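Local coordinates for protein laccase (Botrytis aclada, PDB 3SQR) that oxidises phenolic substrates such as hydroquinones and reduces dioxygen to water with copper ions, probably in lignin breakdown and detoxification of its products, at residues His124-Arg129 with Trp166-Phe171; Glu195-Ile200 with Thr261-Arg266; His283-Ile288 with Tyr311-Glu316; His466-Asp471 with Leu523-Ile528. All coordinates share one frame; numbering follows the deposited sequence.

The four contacts follow one another along the chain and fall into two pairs. Interactions 1 and 4 come from the first and last of three multicopper oxidase domains; their centres are about 10 Å apart and their histidines meet, so the two share a pair of copper ions and water 1 at the domain interface. Interactions 2 and 3 both belong to the middle domain, centres about 9 Å apart, in one sheet where strands 262-269 and 310-316 are neighbours; the salt bridge between R264 and D312 ties them together. From pair to pair the centres lie about 22 to 26 Å apart. Chemistry with oxygen thus belongs to the first pair, and middle-domain framework to the second.

Interaction 1: residues His124-Arg129 with Trp166-Phe171. With CU (copper (II) ion), chain F; CU (copper (II) ion), chain E.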
# COMPACT_ATOMS: atom_id res chain seq x y z
N HIS A 124 2.92 -6.37 -7.27
CA HIS A 124 2.04 -5.26 -7.49
C HIS A 124 2.79 -3.92 -7.20
O HIS A 124 3.59 -3.79 -6.32
CB HIS A 124 0.80 -5.37 -6.61
CG HIS A 124 -0.04 -4.15 -6.59
ND1 HIS A 124 -0.72 -3.70 -7.71
CD2 HIS A 124 -0.40 -3.32 -5.57
CE1 HIS A 124 -1.36 -2.58 -7.40
NE2 HIS A 124 -1.21 -2.35 -6.11
N TRP A 125 2.46 -2.95 -8.01
CA TRP A 125 3.10 -1.60 -8.00
C TRP A 125 2.01 -0.72 -7.41
O TRP A 125 1.02 -0.38 -8.09
CB TRP A 125 3.55 -1.24 -9.43
CG TRP A 125 4.11 -2.45 -10.11
CD1 TRP A 125 3.42 -3.35 -10.92
CD2 TRP A 125 5.42 -2.98 -9.97
NE1 TRP A 125 4.24 -4.37 -11.26
CE2 TRP A 125 5.45 -4.20 -10.65
CE3 TRP A 125 6.56 -2.59 -9.22
CZ2 TRP A 125 6.53 -5.02 -10.64
CZ3 TRP A 125 7.66 -3.41 -9.21
CH2 TRP A 125 7.66 -4.62 -9.94
N HIS A 126 2.13 -0.45 -6.11
CA HIS A 126 1.01 0.06 -5.37
C HIS A 126 0.58 1.43 -5.85
O HIS A 126 1.32 2.39 -5.84
CB HIS A 126 1.22 -0.05 -3.85
CG HIS A 126 0.03 0.36 -3.09
ND1 HIS A 126 -0.61 -0.46 -2.21
CD2 HIS A 126 -0.60 1.56 -3.04
CE1 HIS A 126 -1.61 0.20 -1.66
NE2 HIS A 126 -1.66 1.41 -2.17
N GLY A 127 -0.70 1.54 -6.15
CA GLY A 127 -1.31 2.79 -6.53
C GLY A 127 -1.02 3.18 -7.96
O GLY A 127 -1.49 4.23 -8.42
N ILE A 128 -0.28 2.34 -8.68
CA ILE A 128 0.06 2.64 -10.04
C ILE A 128 -1.16 2.36 -10.89
O ILE A 128 -1.65 1.26 -10.90
CB ILE A 128 1.33 1.86 -10.52
CG1 ILE A 128 2.56 2.31 -9.68
CG2 ILE A 128 1.65 2.19 -11.99
CD1 ILE A 128 2.93 3.84 -9.74
N ARG A 129 -1.51 3.32 -11.72
CA ARG A 129 -2.81 3.27 -12.41
C ARG A 129 -2.91 2.11 -13.40
O ARG A 129 -3.97 1.56 -13.56
CB ARG A 129 -2.98 4.58 -13.12
CG ARG A 129 -4.31 4.79 -13.65
CD ARG A 129 -4.32 6.05 -14.46
NE ARG A 129 -5.68 6.42 -14.88
CZ ARG A 129 -5.94 7.52 -15.60
NH1 ARG A 129 -4.96 8.27 -15.99
NH2 ARG A 129 -7.18 7.88 -15.88
N TRP A 166 5.11 2.22 -3.25
CA TRP A 166 5.87 1.06 -2.89
C TRP A 166 5.43 -0.04 -3.83
O TRP A 166 4.37 0.06 -4.43
CB TRP A 166 5.68 0.68 -1.44
CG TRP A 166 4.27 0.39 -0.94
CD1 TRP A 166 3.14 1.18 -1.08
CD2 TRP A 166 3.87 -0.72 -0.13
NE1 TRP A 166 2.09 0.62 -0.38
CE2 TRP A 166 2.50 -0.56 0.18
CE3 TRP A 166 4.53 -1.84 0.35
CZ2 TRP A 166 1.78 -1.53 0.90
CZ3 TRP A 166 3.86 -2.78 1.10
CH2 TRP A 166 2.48 -2.64 1.37
N TYR A 167 6.26 -1.05 -3.95
CA TYR A 167 5.87 -2.26 -4.72
C TYR A 167 5.93 -3.39 -3.75
O TYR A 167 6.76 -3.40 -2.82
CB TYR A 167 6.76 -2.48 -5.93
CG TYR A 167 8.21 -2.72 -5.62
CD1 TYR A 167 9.07 -1.70 -5.34
CD2 TYR A 167 8.74 -4.01 -5.66
CE1 TYR A 167 10.43 -1.94 -5.08
CE2 TYR A 167 10.07 -4.25 -5.41
CZ TYR A 167 10.92 -3.21 -5.09
OH TYR A 167 12.21 -3.48 -4.82
N HIS A 168 5.09 -4.42 -3.97
CA HIS A 168 5.10 -5.49 -3.02
C HIS A 168 4.49 -6.71 -3.61
O HIS A 168 3.71 -6.62 -4.52
CB HIS A 168 4.38 -5.15 -1.73
CG HIS A 168 2.94 -4.72 -1.90
ND1 HIS A 168 1.89 -5.62 -1.95
CD2 HIS A 168 2.38 -3.49 -1.91
CE1 HIS A 168 0.75 -4.94 -2.05
NE2 HIS A 168 1.02 -3.64 -1.99
N SER A 169 4.82 -7.85 -3.06
CA SER A 169 4.08 -9.03 -3.52
C SER A 169 2.61 -8.89 -3.19
O SER A 169 2.25 -8.40 -2.13
CB SER A 169 4.60 -10.30 -2.87
OG SER A 169 3.74 -11.38 -3.21
N HIS A 170 1.76 -9.33 -4.13
CA HIS A 170 0.36 -9.38 -3.88
C HIS A 170 -0.06 -10.87 -3.87
O HIS A 170 -1.23 -11.19 -3.94
CB HIS A 170 -0.40 -8.60 -4.93
CG HIS A 170 -1.59 -7.88 -4.41
ND1 HIS A 170 -2.61 -8.51 -3.76
CD2 HIS A 170 -1.91 -6.55 -4.40
CE1 HIS A 170 -3.54 -7.63 -3.44
NE2 HIS A 170 -3.13 -6.42 -3.78
N PHE A 171 0.89 -11.74 -3.62
CA PHE A 171 0.65 -13.18 -3.58
C PHE A 171 0.61 -13.58 -2.12
O PHE A 171 1.63 -13.57 -1.38
CB PHE A 171 1.76 -13.90 -4.31
CG PHE A 171 1.63 -15.39 -4.30
CD1 PHE A 171 2.08 -16.10 -3.21
CD2 PHE A 171 1.12 -16.03 -5.38
CE1 PHE A 171 2.00 -17.49 -3.20
CE2 PHE A 171 1.02 -17.43 -5.41
CZ PHE A 171 1.45 -18.14 -4.29
CU CU F . -0.47 -2.35 -1.67
CU CU E . -4.02 -4.58 -3.55
O HOH W 1 -2.29 -4.07 -2.51
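H126 reaches across to W166 with nearly every atom of its side chain. Its CB sits 3.2 Å from W166 O, the carbonyl that also accepts from H126 N, and makes a CH-pi contact over the tryptophan's five-membered ring, 3.9 Å from the centroid. CG is anti to the backbone N (chi1 -175°), which slides the imidazole over the indole: CG lies 3.4 Å from W166 NE1, and the rings form an offset stack with planes 23° apart. From there ND1 bonds a copper at 2.0 Å, while NE2, at the far side of the ring, is held by D500. H168 NE2 binds the same copper at 2.0 Å, so the two imidazoles meet rim to rim. H168 ND1 donates to S169 O, fixing the ring's rotation.

Here two His-X-His motifs, H124-W125-H126 and H168-S169-H170, start on adjacent antiparallel strands of the first cupredoxin domain and supply this domain's histidines to what in laccases is the trinuclear copper centre. Paired backbone bonds between H124 and H168 set the register. H170 NE2 goes to the second copper, and its ring turns an edge toward the face of H124, planes at 76°, with H170 CD2 3.7 Å from H124 CB. H124, probably a type 2 copper ligand as in relatives, is steadied by a bond from ND1 to D137 O. On the opposite sheet face W125 CE3 presses on Y167 CB at 3.3 Å; the two rings are nearly parallel but slid apart and barely overlap.

Interaction 2: residues Glu195-Ile200 with Thr261-Arg266; sequences EDVGVI and TKYRLR. With NAG (2-acetamido-2-deoxy-beta-D-glucopyranose), chain C.
V197 fills the angle between Y263 and L265: its CG1 lies 3.3 Å from Y263 CD1, and its CG2 turns to L265 CD1 at 3.5 Å. I200 extends this apolar patch, lying alongside L265 with their CD1 and CD2 methyls touching. The strands run parallel as neighbours in a sheet of the middle cupredoxin domain, and 195-200 carries one residue more than its partner. E195 and D196 pair with Y263 and R264, V199 pairs with R266, and the extra residue is taken up in a beta bulge at V197-G198. Backbone bonds resume beyond it, from R266 N to G198 O and from I200 N to R266 O.

Outward on the glycan side, V199 O accepts from N2 of the N-acetylglucosamine at 2.8 Å, and the sugar's C8 methyl rests near I200 CG1. At the Y263 end E195 runs beside the tyrosine; water 2 joins E195 OE2 to T261 OG1, which V258 O also holds.

The other sheet face carries the salt bridges. R266, extended from CG to NE, grips the D196 carboxylate side-on: NE goes to OD1 at 3.0 Å and NH2 to OD2 at 2.9 Å, with the two flat groups 43° apart. Over one face of this guanidinium lies that of R264, whose own salt bridge is to D312; the neighbouring carboxylates would be expected to ease the closeness of like charges. D196 OD1 has a second donor, G198 N, in an Asx turn; G198 N lies 3.0 Å from OD1, across the carboxylate plane from R266 NE.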
# COMPACT_ATOMS: atom_id res chain seq x y z
N GLU A 195 15.95 18.91 0.70
CA GLU A 195 16.48 17.54 0.53
C GLU A 195 15.38 16.48 0.66
O GLU A 195 14.55 16.55 1.54
CB GLU A 195 17.56 17.24 1.56
CG GLU A 195 18.74 18.20 1.45
CD GLU A 195 19.93 17.78 2.25
OE1 GLU A 195 19.97 16.61 2.71
OE2 GLU A 195 20.83 18.65 2.41
N ASP A 196 15.43 15.49 -0.22
CA ASP A 196 14.53 14.33 -0.13
C ASP A 196 15.28 13.22 0.57
O ASP A 196 16.22 12.69 0.01
CB ASP A 196 14.16 13.95 -1.56
CG ASP A 196 13.21 12.78 -1.64
OD1 ASP A 196 12.68 12.32 -0.60
OD2 ASP A 196 12.99 12.41 -2.82
N VAL A 197 14.86 12.87 1.78
CA VAL A 197 15.48 11.83 2.57
C VAL A 197 15.00 10.44 2.15
O VAL A 197 15.53 9.42 2.56
CB VAL A 197 15.34 12.08 4.09
CG1 VAL A 197 15.99 13.48 4.43
CG2 VAL A 197 13.93 11.97 4.67
N GLY A 198 13.93 10.45 1.36
CA GLY A 198 13.43 9.17 0.89
C GLY A 198 12.39 8.63 1.85
O GLY A 198 11.73 9.34 2.65
N VAL A 199 12.14 7.35 1.67
CA VAL A 199 11.02 6.68 2.35
C VAL A 199 11.41 6.33 3.77
O VAL A 199 12.60 6.04 4.09
CB VAL A 199 10.60 5.42 1.57
CG1 VAL A 199 9.63 4.59 2.35
CG2 VAL A 199 9.90 5.77 0.22
N ILE A 200 10.44 6.37 4.63
CA ILE A 200 10.55 5.76 5.98
C ILE A 200 9.38 4.80 6.08
O ILE A 200 8.22 5.21 6.10
CB ILE A 200 10.41 6.79 7.12
CG1 ILE A 200 11.51 7.85 7.00
CG2 ILE A 200 10.40 6.08 8.50
CD1 ILE A 200 11.46 8.98 8.02
N THR A 261 17.47 23.25 7.41
CA THR A 261 17.21 22.54 6.14
C THR A 261 15.75 22.05 6.14
O THR A 261 15.23 21.61 7.19
CB THR A 261 18.16 21.37 5.97
OG1 THR A 261 19.53 21.80 6.02
CG2 THR A 261 17.97 20.65 4.60
N LYS A 262 15.08 22.12 4.99
CA LYS A 262 13.74 21.52 4.85
C LYS A 262 13.90 20.15 4.17
O LYS A 262 14.54 20.02 3.13
CB LYS A 262 12.81 22.40 4.06
CG LYS A 262 12.44 23.71 4.75
CD LYS A 262 11.60 24.48 3.75
CE LYS A 262 11.07 25.80 4.29
NZ LYS A 262 10.47 26.57 3.15
N TYR A 263 13.31 19.14 4.80
CA TYR A 263 13.44 17.74 4.39
C TYR A 263 12.08 17.21 3.98
O TYR A 263 11.10 17.40 4.64
CB TYR A 263 13.93 16.87 5.51
CG TYR A 263 15.31 17.23 5.91
CD1 TYR A 263 16.38 16.70 5.26
CD2 TYR A 263 15.55 18.11 6.98
CE1 TYR A 263 17.67 17.03 5.56
CE2 TYR A 263 16.85 18.43 7.32
CZ TYR A 263 17.90 17.89 6.63
OH TYR A 263 19.23 18.17 6.95
N ARG A 264 12.06 16.53 2.85
CA ARG A 264 10.92 15.72 2.43
C ARG A 264 11.13 14.27 2.93
O ARG A 264 12.16 13.64 2.72
CB ARG A 264 10.82 15.74 0.91
CG ARG A 264 9.70 14.85 0.41
CD ARG A 264 9.64 14.98 -1.07
NE ARG A 264 8.40 14.41 -1.58
CZ ARG A 264 7.95 14.68 -2.80
NH1 ARG A 264 8.58 15.53 -3.61
NH2 ARG A 264 6.83 14.11 -3.20
N LEU A 265 10.18 13.83 3.71
CA LEU A 265 10.12 12.43 4.24
C LEU A 265 8.92 11.78 3.59
O LEU A 265 7.85 12.34 3.55
CB LEU A 265 9.88 12.42 5.73
CG LEU A 265 11.03 12.85 6.66
CD1 LEU A 265 11.70 14.17 6.28
CD2 LEU A 265 10.53 12.78 8.13
N ARG A 266 9.09 10.52 3.23
CA ARG A 266 8.04 9.83 2.47
C ARG A 266 7.62 8.65 3.30
O ARG A 266 8.36 7.70 3.42
CB ARG A 266 8.59 9.42 1.12
CG ARG A 266 9.15 10.57 0.27
CD ARG A 266 9.79 10.00 -0.94
NE ARG A 266 10.31 10.95 -1.89
CZ ARG A 266 9.69 11.39 -2.98
NH1 ARG A 266 8.46 11.01 -3.25
NH2 ARG A 266 10.30 12.24 -3.80
C1 NAG C . 15.13 4.03 4.41
C2 NAG C . 15.97 5.29 4.23
C3 NAG C . 16.14 5.50 2.74
C4 NAG C . 16.78 4.30 2.06
C5 NAG C . 16.10 2.97 2.52
C6 NAG C . 17.07 1.82 2.45
C7 NAG C . 15.82 7.40 5.40
C8 NAG C . 15.00 8.63 5.75
N2 NAG C . 15.26 6.45 4.66
O3 NAG C . 16.87 6.67 2.46
O4 NAG C . 16.66 4.43 0.63
O5 NAG C . 15.82 2.94 3.90
O6 NAG C . 16.35 0.59 2.49
O7 NAG C . 16.98 7.23 5.79
O HOH W 2 21.38 20.65 4.44
O HOH W 3 21.03 17.65 5.28

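Interaction 3: residues His283-Ile288 with Tyr311-Glu316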
# COMPACT_ATOMS: atom_id res chain seq x y z
N HIS A 283 8.68 18.72 16.34
CA HIS A 283 8.69 19.12 14.94
C HIS A 283 7.27 19.06 14.38
O HIS A 283 6.40 18.36 14.88
CB HIS A 283 9.68 18.25 14.14
CG HIS A 283 11.12 18.47 14.46
ND1 HIS A 283 11.71 18.05 15.64
CD2 HIS A 283 12.10 19.07 13.75
CE1 HIS A 283 13.00 18.37 15.61
NE2 HIS A 283 13.26 18.98 14.47
N THR A 284 7.05 19.92 13.41
CA THR A 284 5.80 20.05 12.71
C THR A 284 5.98 19.36 11.35
O THR A 284 7.01 19.45 10.67
CB THR A 284 5.44 21.52 12.50
OG1 THR A 284 5.26 22.12 13.81
CG2 THR A 284 4.15 21.64 11.76
N LEU A 285 4.97 18.63 11.02
CA LEU A 285 4.92 18.02 9.71
C LEU A 285 4.07 18.87 8.80
O LEU A 285 2.93 19.13 9.14
CB LEU A 285 4.32 16.63 9.83
CG LEU A 285 4.84 15.66 10.89
CD1 LEU A 285 4.01 14.36 10.82
CD2 LEU A 285 6.33 15.32 10.77
N THR A 286 4.59 19.26 7.65
CA THR A 286 3.79 19.87 6.61
C THR A 286 3.46 18.78 5.58
O THR A 286 4.31 18.33 4.85
CB THR A 286 4.48 20.99 5.95
OG1 THR A 286 4.70 22.02 6.93
CG2 THR A 286 3.61 21.57 4.86
N VAL A 287 2.21 18.39 5.58
CA VAL A 287 1.74 17.29 4.75
C VAL A 287 1.51 17.83 3.32
O VAL A 287 0.72 18.76 3.12
CB VAL A 287 0.51 16.67 5.31
CG1 VAL A 287 0.21 15.27 4.54
CG2 VAL A 287 0.56 16.40 6.80
N ILE A 288 2.20 17.24 2.36
CA ILE A 288 2.14 17.72 0.98
C ILE A 288 1.61 16.75 -0.05
O ILE A 288 1.42 17.13 -1.19
CB ILE A 288 3.47 18.29 0.50
CG1 ILE A 288 4.64 17.30 0.51
CG2 ILE A 288 3.88 19.53 1.40
CD1 ILE A 288 5.66 17.63 -0.53
N TYR A 311 2.20 9.20 2.91
CA TYR A 311 2.15 10.66 3.00
C TYR A 311 3.51 11.18 2.72
O TYR A 311 4.53 10.62 3.18
CB TYR A 311 1.71 11.08 4.38
CG TYR A 311 0.25 10.92 4.64
CD1 TYR A 311 -0.67 11.87 4.20
CD2 TYR A 311 -0.22 9.80 5.29
CE1 TYR A 311 -2.00 11.71 4.46
CE2 TYR A 311 -1.56 9.65 5.56
CZ TYR A 311 -2.45 10.60 5.14
OH TYR A 311 -3.74 10.46 5.41
N ASP A 312 3.55 12.33 2.07
CA ASP A 312 4.78 13.04 1.89
C ASP A 312 4.61 14.24 2.83
O ASP A 312 3.57 14.90 2.84
CB ASP A 312 5.00 13.56 0.50
CG ASP A 312 5.39 12.50 -0.49
OD1 ASP A 312 4.48 11.78 -0.86
OD2 ASP A 312 6.57 12.39 -0.90
N VAL A 313 5.64 14.42 3.64
CA VAL A 313 5.71 15.60 4.54
C VAL A 313 7.03 16.31 4.41
O VAL A 313 8.06 15.76 4.14
CB VAL A 313 5.46 15.16 6.02
CG1 VAL A 313 4.14 14.39 6.14
CG2 VAL A 313 6.67 14.28 6.51
N ILE A 314 6.98 17.61 4.68
CA ILE A 314 8.16 18.41 4.68
C ILE A 314 8.36 18.79 6.14
O ILE A 314 7.40 19.19 6.81
CB ILE A 314 8.01 19.70 3.89
CG1 ILE A 314 7.79 19.41 2.41
CG2 ILE A 314 9.32 20.57 4.01
CD1 ILE A 314 8.77 18.51 1.77
N VAL A 315 9.58 18.57 6.61
CA VAL A 315 9.90 18.87 8.01
C VAL A 315 11.08 19.85 7.94
O VAL A 315 12.12 19.54 7.34
CB VAL A 315 10.27 17.69 8.83
CG1 VAL A 315 10.44 18.17 10.31
CG2 VAL A 315 9.19 16.64 8.80
N GLU A 316 10.89 21.00 8.57
CA GLU A 316 11.97 21.98 8.73
C GLU A 316 12.66 21.73 10.06
O GLU A 316 11.99 21.57 11.10
CB GLU A 316 11.44 23.41 8.58
CG GLU A 316 12.52 24.42 8.74
CD GLU A 316 12.02 25.80 8.42
OE1 GLU A 316 10.87 26.09 8.79
OE2 GLU A 316 12.79 26.57 7.78
O HOH W 4 8.43 21.69 9.97
O HOH W 5 9.62 21.46 12.66
O HOH W 6 7.31 21.81 7.50
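T286 and I314 form a hydrogen-bonded pair, each backbone N donating to the other's O, 2.9 Å from T286 N to I314 O and 2.8 Å from I314 N to T286 O. One more bond, from I288 N to D312 O, is almost straight (170° at the hydrogen). Between them V287 and V313 make a non-hydrogen-bonded pair.

Water takes over where the strands part. Water 4 donates to T284 O and accepts from E316 N, while water 5 accepts from T284 N and donates to E316 O. Together they stand in for the direct bonds of a further hydrogen-bonded pair, T284 with E316. Water 6 links T286 OG1 with I314 O, which the T286 amide already holds.

This is an antiparallel ladder inside the middle cupredoxin domain's sheet: 310-316 lies between 285-290 and 262-269, so D312 can turn its carboxylate away to the salt bridge with R264.

Apolar contacts follow the two faces. I288 holds CG1 between its backbone N and carbonyl carbon (chi1 61°), and from there CG1 packs on D312 CB at 3.8 Å while CD1 meets I314 CD1 at 4.0 Å. On the other face V287 CG1 touches the Y311 ring at CD1, 3.5 Å away, and L285 CD2 lies 3.7 Å from V315 CG2, the two side chains running alongside. H283, its NE2 hydrogen-bonded to Y349 OH, brings CD2 within 3.6 Å of E316 O, which lies near the imidazole plane.

Interaction 4: residues His466-Asp471 with Leu523-Ile528. With CU (copper (II) ion), chain E; CU (copper (II) ion), chain D; CU (copper (II) ion), chain F.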
# COMPACT_ATOMS: atom_id res chain seq x y z
N HIS A 466 -7.94 -0.55 -0.28
CA HIS A 466 -7.12 -0.20 -1.42
C HIS A 466 -7.89 -0.56 -2.68
O HIS A 466 -8.37 -1.70 -2.81
CB HIS A 466 -5.84 -1.02 -1.37
CG HIS A 466 -4.98 -0.84 -2.59
ND1 HIS A 466 -4.18 -1.85 -3.11
CD2 HIS A 466 -4.74 0.26 -3.32
CE1 HIS A 466 -3.56 -1.37 -4.17
NE2 HIS A 466 -3.89 -0.10 -4.31
N LEU A 467 -7.97 0.39 -3.61
CA LEU A 467 -8.53 0.16 -4.94
C LEU A 467 -7.42 0.17 -5.97
O LEU A 467 -6.65 1.08 -6.04
CB LEU A 467 -9.50 1.29 -5.31
CG LEU A 467 -10.07 1.25 -6.76
CD1 LEU A 467 -10.84 -0.02 -7.05
CD2 LEU A 467 -11.05 2.40 -7.04
N HIS A 468 -7.35 -0.86 -6.82
CA HIS A 468 -6.38 -0.94 -7.88
C HIS A 468 -6.90 -0.18 -9.12
O HIS A 468 -8.11 -0.02 -9.31
CB HIS A 468 -6.15 -2.42 -8.22
CG HIS A 468 -5.39 -3.17 -7.21
ND1 HIS A 468 -4.25 -3.89 -7.52
CD2 HIS A 468 -5.57 -3.32 -5.88
CE1 HIS A 468 -3.75 -4.41 -6.42
NE2 HIS A 468 -4.54 -4.10 -5.42
N GLY A 469 -6.00 0.19 -9.98
CA GLY A 469 -6.32 0.83 -11.29
C GLY A 469 -6.90 2.23 -11.28
O GLY A 469 -7.13 2.81 -12.32
N HIS A 470 -7.07 2.82 -10.11
CA HIS A 470 -7.70 4.11 -9.95
C HIS A 470 -7.26 4.80 -8.70
O HIS A 470 -7.14 4.15 -7.65
CB HIS A 470 -9.22 4.04 -9.78
CG HIS A 470 -9.91 3.37 -10.91
ND1 HIS A 470 -10.45 4.08 -11.94
CD2 HIS A 470 -10.10 2.06 -11.21
CE1 HIS A 470 -10.98 3.25 -12.82
NE2 HIS A 470 -10.78 2.02 -12.41
N ASP A 471 -7.15 6.11 -8.80
CA ASP A 471 -7.33 6.93 -7.60
C ASP A 471 -8.82 7.13 -7.39
O ASP A 471 -9.54 7.34 -8.37
CB ASP A 471 -6.75 8.30 -7.73
CG ASP A 471 -5.24 8.32 -7.69
OD1 ASP A 471 -4.60 7.37 -7.26
OD2 ASP A 471 -4.72 9.35 -8.06
N LEU A 523 -8.85 -5.11 -8.46
CA LEU A 523 -9.06 -5.60 -7.11
C LEU A 523 -9.34 -4.43 -6.14
O LEU A 523 -8.75 -3.35 -6.27
CB LEU A 523 -7.84 -6.37 -6.65
CG LEU A 523 -7.97 -7.10 -5.30
CD1 LEU A 523 -9.03 -8.25 -5.44
CD2 LEU A 523 -6.64 -7.64 -4.85
N LEU A 524 -10.25 -4.64 -5.20
CA LEU A 524 -10.42 -3.72 -4.10
C LEU A 524 -10.44 -4.59 -2.85
O LEU A 524 -11.10 -5.61 -2.83
CB LEU A 524 -11.73 -2.95 -4.21
CG LEU A 524 -12.08 -2.11 -2.97
CD1 LEU A 524 -12.77 -0.81 -3.39
CD2 LEU A 524 -12.91 -2.96 -1.97
N HIS A 525 -9.67 -4.23 -1.84
CA HIS A 525 -9.53 -5.07 -0.71
C HIS A 525 -9.04 -4.33 0.49
O HIS A 525 -8.46 -3.25 0.35
CB HIS A 525 -8.56 -6.20 -1.01
CG HIS A 525 -7.17 -5.74 -1.26
ND1 HIS A 525 -6.16 -5.85 -0.32
CD2 HIS A 525 -6.61 -5.15 -2.35
CE1 HIS A 525 -5.04 -5.39 -0.84
NE2 HIS A 525 -5.29 -4.92 -2.06
N CYS A 526 -9.32 -4.90 1.65
CA CYS A 526 -8.65 -4.46 2.88
C CYS A 526 -7.16 -4.83 2.77
O CYS A 526 -6.82 -5.96 2.35
CB CYS A 526 -9.25 -5.16 4.09
SG CYS A 526 -8.44 -4.62 5.54
N HIS A 527 -6.30 -3.89 3.13
CA HIS A 527 -4.86 -4.07 3.03
C HIS A 527 -4.27 -4.65 4.30
O HIS A 527 -3.02 -4.86 4.39
CB HIS A 527 -4.16 -2.71 2.71
CG HIS A 527 -3.01 -2.84 1.75
ND1 HIS A 527 -1.91 -3.60 2.03
CD2 HIS A 527 -2.78 -2.28 0.52
CE1 HIS A 527 -1.05 -3.52 1.03
NE2 HIS A 527 -1.56 -2.74 0.08
N ILE A 528 -5.10 -4.96 5.30
CA ILE A 528 -4.63 -5.74 6.45
C ILE A 528 -4.44 -7.16 5.87
O ILE A 528 -5.39 -7.75 5.34
CB ILE A 528 -5.63 -5.73 7.60
CG1 ILE A 528 -5.74 -4.35 8.23
CG2 ILE A 528 -5.20 -6.83 8.66
CD1 ILE A 528 -6.94 -4.17 9.23
CU CU E . -4.02 -4.58 -3.55
CU CU D . -9.66 -5.33 7.28
CU CU F . -0.47 -2.35 -1.67
O HOH W 1 -2.29 -4.07 -2.51
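The His-X-His motif H466-L467-H468 and the His-Cys-His motif H525-C526-H527 face each other at the ends of two antiparallel strands of the third cupredoxin domain, giving it its share of the copper centres. H468 NE2 and H525 NE2 bind one copper, each at 2.0 Å, and H170 and water 1 bind it too. H466 ND1 comes only to 2.8 Å from this ion, a long approach, and is 3.0 Å from water 1; by analogy with relatives, H466 probably belongs to the type 2 site.

H525 has CG in the crowded position between backbone N and carbonyl carbon (chi1 65°), from where NE2 swings toward H468 and the rings meet rim to rim, planes at 48°. Its ND1 donates to C526 O, well above the carbonyl plane. L523 lays CB over one face of the H468 ring, 4.1 Å from the centroid, while H468 ND1 is held by D137.

C526 points the other way, its SG 2.2 Å from the type 1 copper that H463 and H531 also bind; H527 NE2 binds the copper shared with H126 and H168. In laccases this His-Cys-His bridge is the accepted electron path from the type 1 copper to the trinuclear centre.

Paired backbone bonds join H466 and H525. Strand 520-526 runs between 463-467 and 537-542, L467 and L524 both packing on F540, and I528 is the N-cap residue of helix 529-533.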